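Local coordinates for protein gluconate kinase (Lactobacillus acidophilus, PDB 3LL3) that binds ATP and D-xylulose and, as an FGGY-family kinase, probably transfers phosphate from ATP to a sugar or sugar acid such as gluconate, at residues Phe215-Glu220 with Leu225-Asp230; Asp253-Asn258 with Ile265-Asp270; Tyr280-Ala285 with Tyr290-Pro295. One frame throughout, in Å; residues are numbered along the deposited sequence.

Contact 1 (Phe215-Glu220 with Leu225-Asp230)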
ATOM      1  N   PHE A 215       3.313  -2.392 -55.279  1.00 38.03           N
ATOM      2  CA  PHE A 215       3.150  -3.342 -56.374  1.00 39.84           C
ATOM      3  C   PHE A 215       4.438  -3.373 -57.194  1.00 43.62           C
ATOM      4  O   PHE A 215       5.130  -2.356 -57.295  1.00 45.67           O
ATOM      5  CB  PHE A 215       1.991  -2.873 -57.263  1.00 43.91           C
ATOM      6  CG  PHE A 215       1.376  -3.958 -58.120  1.00 46.72           C
ATOM      7  CD1 PHE A 215       0.456  -4.856 -57.585  1.00 43.57           C
ATOM      8  CD2 PHE A 215       1.691  -4.060 -59.476  1.00 48.47           C
ATOM      9  CE1 PHE A 215      -0.119  -5.851 -58.379  1.00 44.66           C
ATOM     10  CE2 PHE A 215       1.111  -5.052 -60.279  1.00 46.87           C
ATOM     11  CZ  PHE A 215       0.212  -5.946 -59.732  1.00 45.76           C
ATOM     12  N   PRO A 216       4.782  -4.539 -57.770  1.00 41.92           N
ATOM     13  CA  PRO A 216       4.094  -5.819 -57.614  1.00 40.35           C
ATOM     14  C   PRO A 216       4.763  -6.684 -56.570  1.00 37.55           C
ATOM     15  O   PRO A 216       5.864  -6.378 -56.137  1.00 36.59           O
ATOM     16  CB  PRO A 216       4.288  -6.490 -58.983  1.00 41.89           C
ATOM     17  CG  PRO A 216       5.161  -5.542 -59.805  1.00 43.57           C
ATOM     18  CD  PRO A 216       5.795  -4.612 -58.834  1.00 43.99           C
ATOM     19  N   ILE A 217       4.097  -7.767 -56.191  1.00 36.49           N
ATOM     20  CA  ILE A 217       4.703  -8.799 -55.369  1.00 35.61           C
ATOM     21  C   ILE A 217       5.576  -9.658 -56.275  1.00 38.72           C
ATOM     22  O   ILE A 217       5.234  -9.877 -57.442  1.00 38.08           O
ATOM     23  CB  ILE A 217       3.619  -9.679 -54.722  1.00 37.30           C
ATOM     24  CG1 ILE A 217       2.760  -8.844 -53.764  1.00 35.74           C
ATOM     25  CG2 ILE A 217       4.239 -10.869 -54.006  1.00 36.52           C
ATOM     26  CD1 ILE A 217       1.599  -9.608 -53.143  1.00 34.60           C
ATOM     27  N   LYS A 218       6.704 -10.128 -55.751  1.00 37.13           N
ATOM     28  CA  LYS A 218       7.634 -10.938 -56.537  1.00 40.30           C
ATOM     29  C   LYS A 218       7.033 -12.312 -56.849  1.00 41.04           C
ATOM     30  O   LYS A 218       6.430 -12.935 -55.970  1.00 37.43           O
ATOM     31  CB  LYS A 218       8.973 -11.069 -55.809  1.00 39.07           C
ATOM     32  CG  LYS A 218       9.694  -9.737 -55.609  1.00 39.31           C
ATOM     33  CD  LYS A 218      11.181  -9.924 -55.284  1.00 48.05           C
ATOM     34  CE  LYS A 218      11.404 -10.438 -53.859  1.00 49.02           C
ATOM     35  NZ  LYS A 218      12.847 -10.753 -53.584  1.00 49.29           N
ATOM     36  N   THR A 219       7.202 -12.781 -58.093  1.00 38.71           N
ATOM     37  CA  THR A 219       6.570 -14.027 -58.543  1.00 39.17           C
ATOM     38  C   THR A 219       6.821 -15.158 -57.576  1.00 39.11           C
ATOM     39  O   THR A 219       5.949 -15.975 -57.328  1.00 40.14           O
ATOM     40  CB  THR A 219       7.081 -14.544 -59.915  1.00 42.18           C
ATOM     41  OG1 THR A 219       7.594 -13.468 -60.709  1.00 47.46           O
ATOM     42  CG2 THR A 219       5.956 -15.245 -60.650  1.00 41.82           C
ATOM     43  N   GLU A 220       8.039 -15.220 -57.067  1.00 40.39           N
ATOM     44  CA  GLU A 220       8.398 -16.227 -56.081  1.00 43.16           C
ATOM     45  C   GLU A 220       7.334 -16.334 -54.998  1.00 43.92           C
ATOM     46  O   GLU A 220       6.822 -17.417 -54.716  1.00 43.76           O
ATOM     47  CB  GLU A 220       9.730 -15.871 -55.438  1.00 43.14           C
ATOM     48  CG  GLU A 220      10.090 -16.709 -54.233  1.00 46.60           C
ATOM     49  CD  GLU A 220      11.436 -16.309 -53.672  1.00 48.60           C
ATOM     50  OE1 GLU A 220      12.056 -15.393 -54.254  1.00 51.32           O
ATOM     51  OE2 GLU A 220      11.875 -16.902 -52.660  1.00 51.38           O
ATOM     52  N   LEU A 225       2.701 -17.943 -51.458  1.00 43.00           N
ATOM     53  CA  LEU A 225       1.606 -17.446 -50.636  1.00 42.02           C
ATOM     54  C   LEU A 225       0.240 -17.940 -51.130  1.00 41.40           C
ATOM     55  O   LEU A 225      -0.757 -17.871 -50.412  1.00 38.85           O
ATOM     56  CB  LEU A 225       1.632 -15.918 -50.580  1.00 41.45           C
ATOM     57  CG  LEU A 225       2.896 -15.243 -50.051  1.00 42.88           C
ATOM     58  CD1 LEU A 225       2.574 -13.816 -49.666  1.00 40.06           C
ATOM     59  CD2 LEU A 225       3.494 -15.990 -48.861  1.00 42.10           C
ATOM     60  N   GLY A 226       0.193 -18.434 -52.359  1.00 40.92           N
ATOM     61  CA  GLY A 226      -1.034 -19.001 -52.876  1.00 38.71           C
ATOM     62  C   GLY A 226      -1.943 -17.937 -53.442  1.00 38.11           C
ATOM     63  O   GLY A 226      -3.167 -18.092 -53.444  1.00 39.08           O
ATOM     64  N   ILE A 227      -1.347 -16.866 -53.948  1.00 37.00           N
ATOM     65  CA  ILE A 227      -2.106 -15.721 -54.435  1.00 37.88           C
ATOM     66  C   ILE A 227      -2.009 -15.537 -55.957  1.00 38.86           C
ATOM     67  O   ILE A 227      -1.409 -16.344 -56.650  1.00 41.98           O
ATOM     68  CB  ILE A 227      -1.688 -14.430 -53.685  1.00 36.53           C
ATOM     69  CG1 ILE A 227      -0.186 -14.166 -53.859  1.00 37.02           C
ATOM     70  CG2 ILE A 227      -2.009 -14.567 -52.209  1.00 35.24           C
ATOM     71  CD1 ILE A 227       0.335 -12.946 -53.067  1.00 36.17           C
ATOM     72  N   ASP A 228      -2.640 -14.481 -56.464  1.00 41.45           N
ATOM     73  CA  ASP A 228      -2.660 -14.149 -57.888  1.00 41.82           C
ATOM     74  C   ASP A 228      -1.530 -13.189 -58.146  1.00 42.90           C
ATOM     75  O   ASP A 228      -1.016 -12.569 -57.211  1.00 39.17           O
ATOM     76  CB  ASP A 228      -3.930 -13.365 -58.247  1.00 39.86           C
ATOM     77  CG  ASP A 228      -5.174 -14.189 -58.170  1.00 46.00           C
ATOM     78  OD1 ASP A 228      -5.162 -15.228 -57.480  1.00 47.06           O
ATOM     79  OD2 ASP A 228      -6.179 -13.789 -58.804  1.00 52.44           O
ATOM     80  N   SER A 229      -1.198 -13.008 -59.420  1.00 38.88           N
ATOM     81  CA  SER A 229      -0.273 -11.955 -59.814  1.00 41.03           C
ATOM     82  C   SER A 229      -0.941 -10.579 -59.760  1.00 40.93           C
ATOM     83  O   SER A 229      -0.272  -9.568 -59.953  1.00 44.44           O
ATOM     84  CB  SER A 229       0.292 -12.211 -61.226  1.00 41.30           C
ATOM     85  OG  SER A 229      -0.702 -12.025 -62.222  1.00 40.36           O
ATOM     86  N   ASP A 230      -2.250 -10.521 -59.512  1.00 42.34           N
ATOM     87  CA  ASP A 230      -2.888  -9.207 -59.377  1.00 43.62           C
ATOM     88  C   ASP A 230      -3.236  -8.825 -57.933  1.00 38.57           C
ATOM     89  O   ASP A 230      -3.705  -7.720 -57.676  1.00 36.26           O
ATOM     90  CB  ASP A 230      -4.083  -9.047 -60.313  1.00 45.41           C
ATOM     91  CG  ASP A 230      -4.886 -10.304 -60.435  1.00 49.60           C
ATOM     92  OD1 ASP A 230      -5.017 -10.993 -59.396  1.00 49.12           O
ATOM     93  OD2 ASP A 230      -5.377 -10.594 -61.559  1.00 47.20           O
TER
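The F215 ring meets the backbone of S229 and D230: the carbonyl O of D230 sits at the ring edge, close to the ring plane, 4.1 Å from CE1, while S229 O approaches CZ obliquely at 3.7 Å. One face of the ring carries P216 CB, 3.6 Å above the plane and displaced toward the rim. The peptide bond between F215 and P216 is cis, folding the proline back onto the aromatic ring. No hydrogen bond spans the two segments, and the second touch is wholly apolar. I217 and I227 reach toward each other tip to tip, their CD1 methyls 3.6 Å apart. I217 has CG1 beside its backbone N (chi1 -64°), and its chain extends straight to CD1. Both isoleucines are buried, with I233 of strand 232-238 against I217 and I71 of strand 70-78 against I227, whereas the F215 end is exposed. The short helix 219-225 begins in the first segment and leads into the second, with K218 at its N-cap and G226, at positive phi, ending it in a Schellman motif. The contact thus closes a strand-helix-strand connection, from edge strand 213-214 to its antiparallel neighbour 232-238 in the N-terminal, actin-like ATPase domain.

Contact 2 (Asp253-Asn258 with Ile265-Asp270)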
ATOM      1  N   ASP A 253     -14.635  13.366 -30.848  1.00 32.34           N
ATOM      2  CA  ASP A 253     -15.860  13.156 -30.074  1.00 30.90           C
ATOM      3  C   ASP A 253     -15.814  11.796 -29.387  1.00 30.29           C
ATOM      4  O   ASP A 253     -16.581  11.542 -28.462  1.00 30.17           O
ATOM      5  CB  ASP A 253     -17.121  13.244 -30.948  1.00 31.71           C
ATOM      6  CG  ASP A 253     -17.462  14.674 -31.374  1.00 37.90           C
ATOM      7  OD1 ASP A 253     -17.125  15.638 -30.658  1.00 37.96           O
ATOM      8  OD2 ASP A 253     -18.087  14.836 -32.443  1.00 43.04           O
ATOM      9  N   HIS A 254     -14.932  10.920 -29.856  1.00 26.85           N
ATOM     10  CA  HIS A 254     -14.745   9.606 -29.252  1.00 27.80           C
ATOM     11  C   HIS A 254     -13.303   9.387 -28.767  1.00 29.86           C
ATOM     12  O   HIS A 254     -12.378  10.071 -29.217  1.00 28.20           O
ATOM     13  CB  HIS A 254     -15.119   8.508 -30.250  1.00 27.05           C
ATOM     14  CG  HIS A 254     -16.596   8.366 -30.484  1.00 31.28           C
ATOM     15  ND1 HIS A 254     -17.353   9.334 -31.110  1.00 33.05           N
ATOM     16  CD2 HIS A 254     -17.444   7.347 -30.210  1.00 34.00           C
ATOM     17  CE1 HIS A 254     -18.605   8.926 -31.193  1.00 30.94           C
ATOM     18  NE2 HIS A 254     -18.690   7.722 -30.656  1.00 31.54           N
ATOM     19  N   CYS A 255     -13.129   8.457 -27.829  1.00 26.99           N
ATOM     20  CA  CYS A 255     -11.808   7.929 -27.464  1.00 26.56           C
ATOM     21  C   CYS A 255     -11.870   6.413 -27.637  1.00 24.37           C
ATOM     22  O   CYS A 255     -12.948   5.821 -27.566  1.00 27.25           O
ATOM     23  CB  CYS A 255     -11.487   8.230 -25.994  1.00 26.42           C
ATOM     24  SG  CYS A 255     -11.070   9.957 -25.596  1.00 36.75           S
ATOM     25  N   ALA A 256     -10.732   5.772 -27.838  1.00 20.99           N
ATOM     26  CA  ALA A 256     -10.680   4.317 -27.810  1.00 22.54           C
ATOM     27  C   ALA A 256      -9.899   3.851 -26.578  1.00 24.86           C
ATOM     28  O   ALA A 256      -8.766   4.298 -26.326  1.00 22.35           O
ATOM     29  CB  ALA A 256     -10.069   3.760 -29.095  1.00 23.90           C
ATOM     30  N   LEU A 257     -10.536   2.989 -25.792  1.00 23.98           N
ATOM     31  CA  LEU A 257      -9.931   2.403 -24.592  1.00 20.84           C
ATOM     32  C   LEU A 257      -9.812   0.898 -24.822  1.00 22.36           C
ATOM     33  O   LEU A 257     -10.823   0.183 -24.974  1.00 22.87           O
ATOM     34  CB  LEU A 257     -10.820   2.642 -23.374  1.00 22.32           C
ATOM     35  CG  LEU A 257     -10.399   1.873 -22.116  1.00 20.29           C
ATOM     36  CD1 LEU A 257      -9.073   2.456 -21.609  1.00 22.14           C
ATOM     37  CD2 LEU A 257     -11.464   1.935 -21.061  1.00 23.95           C
ATOM     38  N   ASN A 258      -8.591   0.397 -24.865  1.00 21.48           N
ATOM     39  CA  ASN A 258      -8.428  -1.038 -24.950  1.00 22.76           C
ATOM     40  C   ASN A 258      -7.676  -1.497 -23.727  1.00 24.19           C
ATOM     41  O   ASN A 258      -6.684  -0.876 -23.326  1.00 24.79           O
ATOM     42  CB  ASN A 258      -7.661  -1.432 -26.190  1.00 24.00           C
ATOM     43  CG  ASN A 258      -7.442  -2.926 -26.277  1.00 24.80           C
ATOM     44  OD1 ASN A 258      -8.356  -3.684 -26.607  1.00 25.46           O
ATOM     45  ND2 ASN A 258      -6.224  -3.360 -25.985  1.00 26.72           N
ATOM     46  N   ILE A 265      -5.236   4.283 -23.915  1.00 22.00           N
ATOM     47  CA  ILE A 265      -6.281   5.262 -24.212  1.00 21.91           C
ATOM     48  C   ILE A 265      -5.837   6.163 -25.376  1.00 24.66           C
ATOM     49  O   ILE A 265      -4.720   6.693 -25.368  1.00 22.95           O
ATOM     50  CB  ILE A 265      -6.669   6.102 -22.954  1.00 23.29           C
ATOM     51  CG1 ILE A 265      -7.851   7.031 -23.272  1.00 22.56           C
ATOM     52  CG2 ILE A 265      -5.488   6.873 -22.403  1.00 22.74           C
ATOM     53  CD1 ILE A 265      -9.212   6.276 -23.360  1.00 21.71           C
ATOM     54  N   ARG A 266      -6.695   6.325 -26.383  1.00 23.50           N
ATOM     55  CA  ARG A 266      -6.340   7.086 -27.578  1.00 21.61           C
ATOM     56  C   ARG A 266      -7.503   7.872 -28.167  1.00 23.61           C
ATOM     57  O   ARG A 266      -8.676   7.520 -27.995  1.00 21.19           O
ATOM     58  CB  ARG A 266      -5.875   6.154 -28.677  1.00 22.37           C
ATOM     59  CG  ARG A 266      -4.776   5.224 -28.303  1.00 22.99           C
ATOM     60  CD  ARG A 266      -4.540   4.281 -29.447  1.00 23.71           C
ATOM     61  NE  ARG A 266      -3.534   3.275 -29.142  1.00 29.72           N
ATOM     62  CZ  ARG A 266      -3.796   1.985 -28.945  1.00 31.19           C
ATOM     63  NH1 ARG A 266      -5.051   1.525 -29.021  1.00 23.71           N
ATOM     64  NH2 ARG A 266      -2.786   1.151 -28.684  1.00 35.65           N
ATOM     65  N   THR A 267      -7.151   8.902 -28.920  1.00 21.91           N
ATOM     66  CA  THR A 267      -8.132   9.717 -29.607  1.00 24.16           C
ATOM     67  C   THR A 267      -7.467  10.389 -30.803  1.00 23.06           C
ATOM     68  O   THR A 267      -6.254  10.547 -30.825  1.00 25.22           O
ATOM     69  CB  THR A 267      -8.751  10.766 -28.651  1.00 26.99           C
ATOM     70  OG1 THR A 267      -9.915  11.338 -29.259  1.00 27.29           O
ATOM     71  CG2 THR A 267      -7.731  11.871 -28.312  1.00 25.42           C
ATOM     72  N   ILE A 268      -8.258  10.781 -31.794  1.00 24.07           N
ATOM     73  CA  ILE A 268      -7.725  11.375 -33.011  1.00 24.76           C
ATOM     74  C   ILE A 268      -8.197  12.816 -33.111  1.00 26.33           C
ATOM     75  O   ILE A 268      -9.399  13.088 -32.989  1.00 24.20           O
ATOM     76  CB  ILE A 268      -8.174  10.563 -34.235  1.00 22.87           C
ATOM     77  CG1 ILE A 268      -7.490   9.190 -34.215  1.00 23.10           C
ATOM     78  CG2 ILE A 268      -7.887  11.322 -35.534  1.00 27.08           C
ATOM     79  CD1 ILE A 268      -8.020   8.209 -35.219  1.00 23.57           C
ATOM     80  N   VAL A 269      -7.249  13.734 -33.303  1.00 24.23           N
ATOM     81  CA  VAL A 269      -7.547  15.167 -33.338  1.00 26.80           C
ATOM     82  C   VAL A 269      -7.110  15.753 -34.677  1.00 31.00           C
ATOM     83  O   VAL A 269      -6.373  15.098 -35.429  1.00 27.51           O
ATOM     84  CB  VAL A 269      -6.871  15.924 -32.165  1.00 26.65           C
ATOM     85  CG1 VAL A 269      -7.445  15.454 -30.851  1.00 27.94           C
ATOM     86  CG2 VAL A 269      -5.356  15.688 -32.177  1.00 26.63           C
ATOM     87  N   ASP A 270      -7.555  16.969 -34.996  1.00 32.08           N
ATOM     88  CA  ASP A 270      -7.303  17.501 -36.349  1.00 33.40           C
ATOM     89  C   ASP A 270      -6.016  18.309 -36.504  1.00 34.81           C
ATOM     90  O   ASP A 270      -5.718  18.805 -37.590  1.00 37.89           O
ATOM     91  CB  ASP A 270      -8.492  18.298 -36.892  1.00 37.10           C
ATOM     92  CG  ASP A 270      -8.897  19.446 -35.991  1.00 40.56           C
ATOM     93  OD1 ASP A 270      -8.131  19.825 -35.081  1.00 41.53           O
ATOM     94  OD2 ASP A 270     -10.006  19.976 -36.195  1.00 51.49           O
TER
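I265 leans over the neighbouring strand toward C255 and L257. From CB its longer branch leaves through CG1, set anti to the backbone N (chi1 -175°), and passes 4.2 Å from A256 O. The chain turns at CG1 (chi2 75°), bringing CD1 to 3.6 Å from A256 O and to rest between two side-chain roots, L257 CB and C255 CB, each 4.0 Å away. A383, A384 and L387 of helix 365-388 pack against I265, so this helix lies on the side of the hairpin that bears I265 and L257. Strands 254-258 and 265-269 run antiparallel at 153°. A256 and R266 form the hydrogen-bonded pair, A256 N donating a hydrogen bond to R266 O (2.7 Å) and R266 N donating one to A256 O; L257 with I265 is the adjoining non-hydrogen-bonded pair. A side chain supplies the next link: T267 OG1 donates to H254 O, 2.8 Å away and in the carbonyl plane, while C255 SG lies 3.9 Å from T267 CB. R266 points from the sheet face it shares with A256 and touches the bound D-xylulose. Two backbone bonds and one hydroxyl bond therefore link the strand that carries this pocket arginine to its neighbour 254-258, and across this contact H254 O is bonded by a threonine hydroxyl rather than a main-chain amide.

Contact 3 (Tyr280-Ala285 with Tyr290-Pro295). With XUL (D-xylulose), chain E.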
ATOM      1  N   TYR A 280       1.541  12.327 -22.956  1.00 24.23           N
ATOM      2  CA  TYR A 280       0.908  11.487 -23.973  1.00 26.15           C
ATOM      3  C   TYR A 280       1.607  11.676 -25.314  1.00 26.69           C
ATOM      4  O   TYR A 280       2.194  12.732 -25.564  1.00 24.28           O
ATOM      5  CB  TYR A 280      -0.609  11.775 -24.105  1.00 25.99           C
ATOM      6  CG  TYR A 280      -0.946  13.200 -24.485  1.00 25.29           C
ATOM      7  CD1 TYR A 280      -0.813  13.643 -25.799  1.00 27.07           C
ATOM      8  CD2 TYR A 280      -1.410  14.101 -23.533  1.00 25.40           C
ATOM      9  CE1 TYR A 280      -1.120  14.957 -26.151  1.00 27.33           C
ATOM     10  CE2 TYR A 280      -1.718  15.411 -23.868  1.00 28.69           C
ATOM     11  CZ  TYR A 280      -1.567  15.838 -25.175  1.00 30.89           C
ATOM     12  OH  TYR A 280      -1.868  17.136 -25.510  1.00 29.45           O
ATOM     13  N   PHE A 281       1.553  10.663 -26.175  1.00 23.23           N
ATOM     14  CA  PHE A 281       2.214  10.784 -27.456  1.00 22.52           C
ATOM     15  C   PHE A 281       1.304  11.508 -28.433  1.00 23.87           C
ATOM     16  O   PHE A 281       0.086  11.574 -28.232  1.00 23.43           O
ATOM     17  CB  PHE A 281       2.641   9.412 -28.006  1.00 21.98           C
ATOM     18  CG  PHE A 281       1.478   8.446 -28.290  1.00 23.23           C
ATOM     19  CD1 PHE A 281       0.544   8.716 -29.284  1.00 22.53           C
ATOM     20  CD2 PHE A 281       1.361   7.260 -27.587  1.00 23.95           C
ATOM     21  CE1 PHE A 281      -0.486   7.828 -29.571  1.00 22.57           C
ATOM     22  CE2 PHE A 281       0.319   6.358 -27.855  1.00 25.86           C
ATOM     23  CZ  PHE A 281      -0.601   6.646 -28.852  1.00 24.22           C
ATOM     24  N   CYS A 282       1.898  12.047 -29.487  1.00 21.63           N
ATOM     25  CA  CYS A 282       1.136  12.562 -30.622  1.00 24.06           C
ATOM     26  C   CYS A 282       1.758  12.013 -31.906  1.00 24.41           C
ATOM     27  O   CYS A 282       2.870  12.407 -32.279  1.00 25.22           O
ATOM     28  CB  CYS A 282       1.098  14.091 -30.619  1.00 23.25           C
ATOM     29  SG  CYS A 282       0.368  14.865 -32.102  1.00 26.71           S
ATOM     30  N   TYR A 283       1.058  11.069 -32.541  1.00 21.66           N
ATOM     31  CA  TYR A 283       1.549  10.363 -33.731  1.00 23.32           C
ATOM     32  C   TYR A 283       0.676  10.732 -34.929  1.00 23.86           C
ATOM     33  O   TYR A 283      -0.494  10.304 -35.012  1.00 22.40           O
ATOM     34  CB  TYR A 283       1.487   8.832 -33.570  1.00 22.31           C
ATOM     35  CG  TYR A 283       2.280   8.243 -32.414  1.00 24.92           C
ATOM     36  CD1 TYR A 283       3.412   8.886 -31.912  1.00 23.99           C
ATOM     37  CD2 TYR A 283       1.917   7.019 -31.851  1.00 24.67           C
ATOM     38  CE1 TYR A 283       4.145   8.336 -30.872  1.00 25.11           C
ATOM     39  CE2 TYR A 283       2.636   6.467 -30.798  1.00 26.37           C
ATOM     40  CZ  TYR A 283       3.753   7.134 -30.317  1.00 26.86           C
ATOM     41  OH  TYR A 283       4.490   6.600 -29.286  1.00 27.86           O
ATOM     42  N   PRO A 284       1.232  11.518 -35.862  1.00 21.25           N
ATOM     43  CA  PRO A 284       0.473  11.896 -37.066  1.00 23.76           C
ATOM     44  C   PRO A 284      -0.031  10.685 -37.864  1.00 24.37           C
ATOM     45  O   PRO A 284       0.643   9.648 -37.898  1.00 23.39           O
ATOM     46  CB  PRO A 284       1.501  12.677 -37.907  1.00 24.02           C
ATOM     47  CG  PRO A 284       2.500  13.189 -36.930  1.00 22.85           C
ATOM     48  CD  PRO A 284       2.549  12.178 -35.791  1.00 22.77           C
ATOM     49  N   ALA A 285      -1.190  10.827 -38.501  1.00 24.45           N
ATOM     50  CA  ALA A 285      -1.695   9.827 -39.442  1.00 25.23           C
ATOM     51  C   ALA A 285      -1.705  10.432 -40.860  1.00 25.08           C
ATOM     52  O   ALA A 285      -1.468   9.749 -41.862  1.00 24.31           O
ATOM     53  CB  ALA A 285      -3.109   9.371 -39.024  1.00 24.82           C
ATOM     54  N   TYR A 290      -4.285  13.303 -36.181  1.00 24.46           N
ATOM     55  CA  TYR A 290      -3.182  13.053 -35.262  1.00 26.28           C
ATOM     56  C   TYR A 290      -3.646  12.154 -34.119  1.00 25.42           C
ATOM     57  O   TYR A 290      -4.646  12.436 -33.468  1.00 26.14           O
ATOM     58  CB  TYR A 290      -2.613  14.392 -34.735  1.00 24.03           C
ATOM     59  CG  TYR A 290      -2.130  15.232 -35.892  1.00 27.84           C
ATOM     60  CD1 TYR A 290      -3.030  15.938 -36.683  1.00 29.03           C
ATOM     61  CD2 TYR A 290      -0.787  15.249 -36.252  1.00 26.64           C
ATOM     62  CE1 TYR A 290      -2.601  16.682 -37.773  1.00 29.43           C
ATOM     63  CE2 TYR A 290      -0.350  15.984 -37.353  1.00 27.84           C
ATOM     64  CZ  TYR A 290      -1.262  16.698 -38.106  1.00 28.73           C
ATOM     65  OH  TYR A 290      -0.835  17.427 -39.198  1.00 32.57           O
ATOM     66  N   LEU A 291      -2.913  11.071 -33.890  1.00 24.47           N
ATOM     67  CA  LEU A 291      -3.277  10.107 -32.866  1.00 22.85           C
ATOM     68  C   LEU A 291      -2.641  10.482 -31.541  1.00 24.03           C
ATOM     69  O   LEU A 291      -1.405  10.483 -31.403  1.00 23.40           O
ATOM     70  CB  LEU A 291      -2.875   8.688 -33.286  1.00 23.49           C
ATOM     71  CG  LEU A 291      -3.289   7.563 -32.323  1.00 22.12           C
ATOM     72  CD1 LEU A 291      -4.778   7.245 -32.466  1.00 21.90           C
ATOM     73  CD2 LEU A 291      -2.453   6.315 -32.628  1.00 22.52           C
ATOM     74  N   LEU A 292      -3.481  10.850 -30.578  1.00 22.99           N
ATOM     75  CA  LEU A 292      -3.019  11.127 -29.232  1.00 23.43           C
ATOM     76  C   LEU A 292      -3.273   9.918 -28.367  1.00 23.03           C
ATOM     77  O   LEU A 292      -4.309   9.271 -28.482  1.00 23.73           O
ATOM     78  CB  LEU A 292      -3.740  12.335 -28.636  1.00 22.95           C
ATOM     79  CG  LEU A 292      -3.830  13.599 -29.496  1.00 25.19           C
ATOM     80  CD1 LEU A 292      -4.564  14.700 -28.714  1.00 27.20           C
ATOM     81  CD2 LEU A 292      -2.447  14.072 -29.934  1.00 23.01           C
ATOM     82  N   GLY A 293      -2.349   9.600 -27.474  1.00 23.82           N
ATOM     83  CA  GLY A 293      -2.662   8.526 -26.555  1.00 22.78           C
ATOM     84  C   GLY A 293      -1.660   8.259 -25.466  1.00 25.62           C
ATOM     85  O   GLY A 293      -0.567   8.859 -25.420  1.00 21.56           O
ATOM     86  N   GLY A 294      -2.061   7.347 -24.584  1.00 25.18           N
ATOM     87  CA  GLY A 294      -1.226   6.857 -23.508  1.00 25.48           C
ATOM     88  C   GLY A 294      -1.214   5.335 -23.515  1.00 23.51           C
ATOM     89  O   GLY A 294      -2.258   4.697 -23.343  1.00 25.37           O
ATOM     90  N   PRO A 295      -0.041   4.739 -23.738  1.00 23.16           N
ATOM     91  CA  PRO A 295       0.081   3.295 -23.546  1.00 23.62           C
ATOM     92  C   PRO A 295       0.253   3.043 -22.042  1.00 24.22           C
ATOM     93  O   PRO A 295       1.022   3.729 -21.401  1.00 22.47           O
ATOM     94  CB  PRO A 295       1.369   2.947 -24.286  1.00 26.53           C
ATOM     95  CG  PRO A 295       2.102   4.265 -24.495  1.00 27.97           C
ATOM     96  CD  PRO A 295       1.259   5.387 -23.997  1.00 22.98           C
TER
HETATM   97  C1  XUL E7778       1.505   2.411 -29.229  1.00 44.45           C
HETATM   98  C2  XUL E7778       2.800   2.303 -28.405  1.00 45.19           C
HETATM   99  C3  XUL E7778       3.361   0.909 -28.006  1.00 44.11           C
HETATM  100  C4  XUL E7778       2.753  -0.296 -28.751  1.00 43.41           C
HETATM  101  C5  XUL E7778       3.188  -0.399 -30.225  1.00 40.47           C
HETATM  102  O1  XUL E7778       0.498   3.023 -28.459  1.00 47.29           O
HETATM  103  O2  XUL E7778       3.347   3.313 -28.031  1.00 41.71           O
HETATM  104  O3  XUL E7778       3.124   0.688 -26.638  1.00 41.02           O
HETATM  105  O4  XUL E7778       3.167  -1.460 -28.074  1.00 46.77           O
HETATM  106  O5  XUL E7778       3.078  -1.719 -30.699  1.00 35.38           O
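The antiparallel beta hairpin of strands 281-284 and 289-296, at one margin of the seven-stranded sheet of the C-terminal domain, brings F281, Y283 and P295 to the D-xylulose pocket. Four backbone bonds tie the hairpin. F281 pairs with G293 and Y283 with L291, the straightest bond running from Y283 N to L291 O (2.8 Å, 174° at the hydrogen). Lying across the partner strand, the F281 ring has the G293 carbonyl O over one face and G293 CA 3.8 Å from its centroid, a CH-pi contact. The ring is placed there because CG stands between the backbone N and the carbonyl carbon (chi1 63°), folding it over the glycine, which has no side chain to obstruct it. On the opposite face, Y283 CE2 sits 3.3 Å above the ring centre, and L291 O lies in plane at the edge, 3.4 Å from CE1. The other face of the hairpin carries C282, L292, P284 and Y290. There L292 CD2 packs 3.6 Å from C282 CB, and the Y290 ring slants against P284; Y290 OH bonds back to K287 O in the turn. The sugar is hydrogen-bonded to M80, H81, D239 and R344. Its O2 lies at the Y283 ring edge, near the ring plane, 3.7 Å from Y283 OH; F281 CE2 approaches sugar O1 obliquely at 3.4 Å, and P295 CB lies 3.7 Å from O3.

In the fold
Following the chain from the N terminus, contact 1 comes first, closing a loop around helix 219-225 at the periphery of the N-terminal domain. Strand 232-238 and helix 239-245 then lead to contact 2, where a tight hairpin brings 265-270 back along 253-258. A longer connection reaches contact 3, a second hairpin. The three loops follow in series, none enclosing or crossing another. Contacts 2 and 3 share one sheet: strands 263-269 and 289-296 are neighbours, with probable hydrogen bonds from L292 N to T267 O and from G294 N to I265 O. Both supply residues to the sugar pocket. Contact 1 stands apart, its centre about 34 Å from that of contact 3.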